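Local coordinates for regulator of Ty1 transposition protein 107 (Saccharomyces cerevisiae, PDB 3T7I) that probably recognises phosphorylated histone H2A through its C-terminal tandem BRCT repeats during the repair of damaged DNA, at residues I226-W231 with K246-Y251. Sequence-based numbering, arbitrary orientation.
Sequences IVEWNW and KKNVLY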
loop_
_atom_site.group_PDB
_atom_site.type_symbol
_atom_site.label_atom_id
_atom_site.label_comp_id
_atom_site.label_asym_id
_atom_site.label_seq_id
_atom_site.Cartn_x
_atom_site.Cartn_y
_atom_site.Cartn_z
ATOM N N ILE A 226 -30.229 8.319 12.196
ATOM C CA ILE A 226 -30.995 7.445 11.342
ATOM C C ILE A 226 -30.560 7.674 9.911
ATOM O O ILE A 226 -30.618 8.803 9.417
ATOM C CB ILE A 226 -32.497 7.734 11.464
ATOM C CG1 ILE A 226 -32.921 7.694 12.936
ATOM C CG2 ILE A 226 -33.300 6.762 10.608
ATOM C CD1 ILE A 226 -34.435 7.788 13.151
ATOM N N VAL A 227 -30.129 6.611 9.240
ATOM C CA VAL A 227 -29.580 6.762 7.897
ATOM C C VAL A 227 -30.103 5.711 6.930
ATOM O O VAL A 227 -30.725 4.721 7.337
ATOM C CB VAL A 227 -28.046 6.667 7.899
ATOM C CG1 VAL A 227 -27.430 7.745 8.783
ATOM C CG2 VAL A 227 -27.618 5.295 8.355
ATOM N N GLU A 228 -29.830 5.929 5.645
ATOM C CA GLU A 228 -30.167 4.954 4.617
ATOM C C GLU A 228 -28.997 4.003 4.427
ATOM O O GLU A 228 -27.868 4.312 4.822
ATOM C CB GLU A 228 -30.461 5.655 3.288
ATOM C CG GLU A 228 -30.945 7.085 3.428
ATOM C CD GLU A 228 -31.319 7.688 2.097
ATOM O OE1 GLU A 228 -30.463 8.388 1.502
ATOM O OE2 GLU A 228 -32.471 7.452 1.644
ATOM N N TRP A 229 -29.262 2.839 3.839
ATOM C CA TRP A 229 -28.185 1.898 3.545
ATOM C C TRP A 229 -27.064 2.595 2.771
ATOM O O TRP A 229 -25.890 2.341 2.999
ATOM C CB TRP A 229 -28.710 0.685 2.756
ATOM C CG TRP A 229 -27.619 -0.238 2.232
ATOM C CD1 TRP A 229 -27.431 -0.630 0.932
ATOM C CD2 TRP A 229 -26.564 -0.854 2.988
ATOM N NE1 TRP A 229 -26.335 -1.462 0.838
ATOM C CE2 TRP A 229 -25.784 -1.610 2.084
ATOM C CE3 TRP A 229 -26.202 -0.836 4.341
ATOM C CZ2 TRP A 229 -24.671 -2.345 2.491
ATOM C CZ3 TRP A 229 -25.101 -1.557 4.741
ATOM C CH2 TRP A 229 -24.345 -2.308 3.823
ATOM N N ASN A 230 -27.433 3.477 1.851
ATOM C CA ASN A 230 -26.429 4.131 1.021
ATOM C C ASN A 230 -25.437 4.979 1.829
ATOM O O ASN A 230 -24.336 5.267 1.358
ATOM C CB ASN A 230 -27.095 4.956 -0.089
ATOM C CG ASN A 230 -26.113 5.415 -1.149
ATOM O OD1 ASN A 230 -25.664 4.626 -1.976
ATOM N ND2 ASN A 230 -25.782 6.699 -1.136
ATOM N N TRP A 231 -25.822 5.370 3.045
ATOM C CA TRP A 231 -24.912 6.081 3.942
ATOM C C TRP A 231 -23.718 5.181 4.308
ATOM O O TRP A 231 -22.567 5.632 4.396
ATOM C CB TRP A 231 -25.655 6.497 5.210
ATOM C CG TRP A 231 -24.851 7.335 6.166
ATOM C CD1 TRP A 231 -24.685 8.693 6.127
ATOM C CD2 TRP A 231 -24.126 6.879 7.324
ATOM N NE1 TRP A 231 -23.904 9.106 7.183
ATOM C CE2 TRP A 231 -23.549 8.012 7.928
ATOM C CE3 TRP A 231 -23.921 5.624 7.910
ATOM C CZ2 TRP A 231 -22.768 7.924 9.082
ATOM C CZ3 TRP A 231 -23.146 5.544 9.059
ATOM C CH2 TRP A 231 -22.590 6.684 9.636
ATOM N N LYS A 246 -24.562 15.559 5.408
ATOM C CA LYS A 246 -25.946 15.211 5.692
ATOM C C LYS A 246 -26.459 14.289 4.580
ATOM O O LYS A 246 -27.601 13.844 4.602
ATOM C CB LYS A 246 -26.785 16.496 5.780
ATOM C CG LYS A 246 -28.223 16.319 6.248
ATOM C CD LYS A 246 -28.873 17.682 6.492
ATOM C CE LYS A 246 -30.335 17.548 6.911
ATOM N NZ LYS A 246 -30.965 18.880 7.177
ATOM N N LYS A 247 -25.613 14.006 3.595
ATOM C CA LYS A 247 -26.016 13.087 2.524
ATOM C C LYS A 247 -26.342 11.678 3.071
ATOM O O LYS A 247 -25.553 11.096 3.821
ATOM C CB LYS A 247 -24.926 13.002 1.460
ATOM C CG LYS A 247 -25.349 12.272 0.203
ATOM C CD LYS A 247 -26.734 12.723 -0.220
ATOM C CE LYS A 247 -26.842 12.855 -1.724
ATOM N NZ LYS A 247 -27.990 13.737 -2.088
ATOM N N ASN A 248 -27.513 11.159 2.707
ATOM C CA ASN A 248 -27.954 9.822 3.112
ATOM C C ASN A 248 -28.343 9.741 4.591
ATOM O O ASN A 248 -28.670 8.670 5.097
ATOM C CB ASN A 248 -26.900 8.759 2.743
ATOM C CG ASN A 248 -26.712 8.641 1.243
ATOM O OD1 ASN A 248 -25.606 8.793 0.723
ATOM N ND2 ASN A 248 -27.809 8.397 0.538
ATOM N N VAL A 249 -28.302 10.881 5.271
ATOM C CA VAL A 249 -28.802 10.992 6.638
ATOM C C VAL A 249 -30.280 11.410 6.622
ATOM O O VAL A 249 -30.653 12.391 5.970
ATOM C CB VAL A 249 -27.997 12.021 7.440
ATOM C CG1 VAL A 249 -28.605 12.230 8.808
ATOM C CG2 VAL A 249 -26.526 11.581 7.561
ATOM N N LEU A 250 -31.119 10.659 7.330
ATOM C CA LEU A 250 -32.555 10.918 7.339
ATOM C C LEU A 250 -32.938 11.708 8.576
ATOM O O LEU A 250 -33.850 12.516 8.543
ATOM C CB LEU A 250 -33.359 9.618 7.283
ATOM C CG LEU A 250 -33.702 9.028 5.910
ATOM C CD1 LEU A 250 -33.189 9.872 4.762
ATOM C CD2 LEU A 250 -33.181 7.630 5.803
ATOM N N TYR A 251 -32.233 11.470 9.671
ATOM C CA TYR A 251 -32.494 12.202 10.890
ATOM C C TYR A 251 -31.277 12.089 11.778
ATOM O O TYR A 251 -30.618 11.043 11.815
ATOM C CB TYR A 251 -33.740 11.643 11.602
ATOM C CG TYR A 251 -34.057 12.308 12.928
ATOM C CD1 TYR A 251 -34.715 13.537 12.983
ATOM C CD2 TYR A 251 -33.706 11.704 14.124
ATOM C CE1 TYR A 251 -35.003 14.142 14.205
ATOM C CE2 TYR A 251 -33.989 12.290 15.337
ATOM C CZ TYR A 251 -34.634 13.510 15.375
ATOM O OH TYR A 251 -34.904 14.079 16.599
#
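Ile226 O takes two backbone donors, Leu250 N at 2.8 Å and Tyr251 N at 3.1 Å. Two residues thus face one, which makes a classic beta bulge. Ile226 N returns a bond to Tyr251 O. Past the bulge, Glu228 N binds Asn248 O almost straight, with an N-H...O angle of 170°. The Asn248 amide meets the residues at the start of helix 229-237. Its CG lies anti to the carbonyl carbon (chi1 -64°), which carries the amide between Glu228 and Asn230. Asn248 ND2 gives a hydrogen to Glu228 OE1 at 2.8 Å, on its anti side and tilted 29° out of the carboxylate plane. Asn230 ND2 reaches Asn248 OD1 from above the carbonyl plane, while Asn230 OD1 accepts from Arg70. With an alanine at Asn248, Glu228 OE1 and Asn230 ND2 would probably lose these amide partners. Val249 CG2 packs 3.6 Å from Trp231 NE1, and Lys247 O lies at the edge of that indole. Val227 CG1, from the same segment, sits over the rim of one indole face. Leu250 CD2 lies across Glu228 CG. A type II turn, Lys246 to Val249, leads into strand 249-253, which adds antiparallel to the otherwise parallel sheet of the second BRCT-like domain.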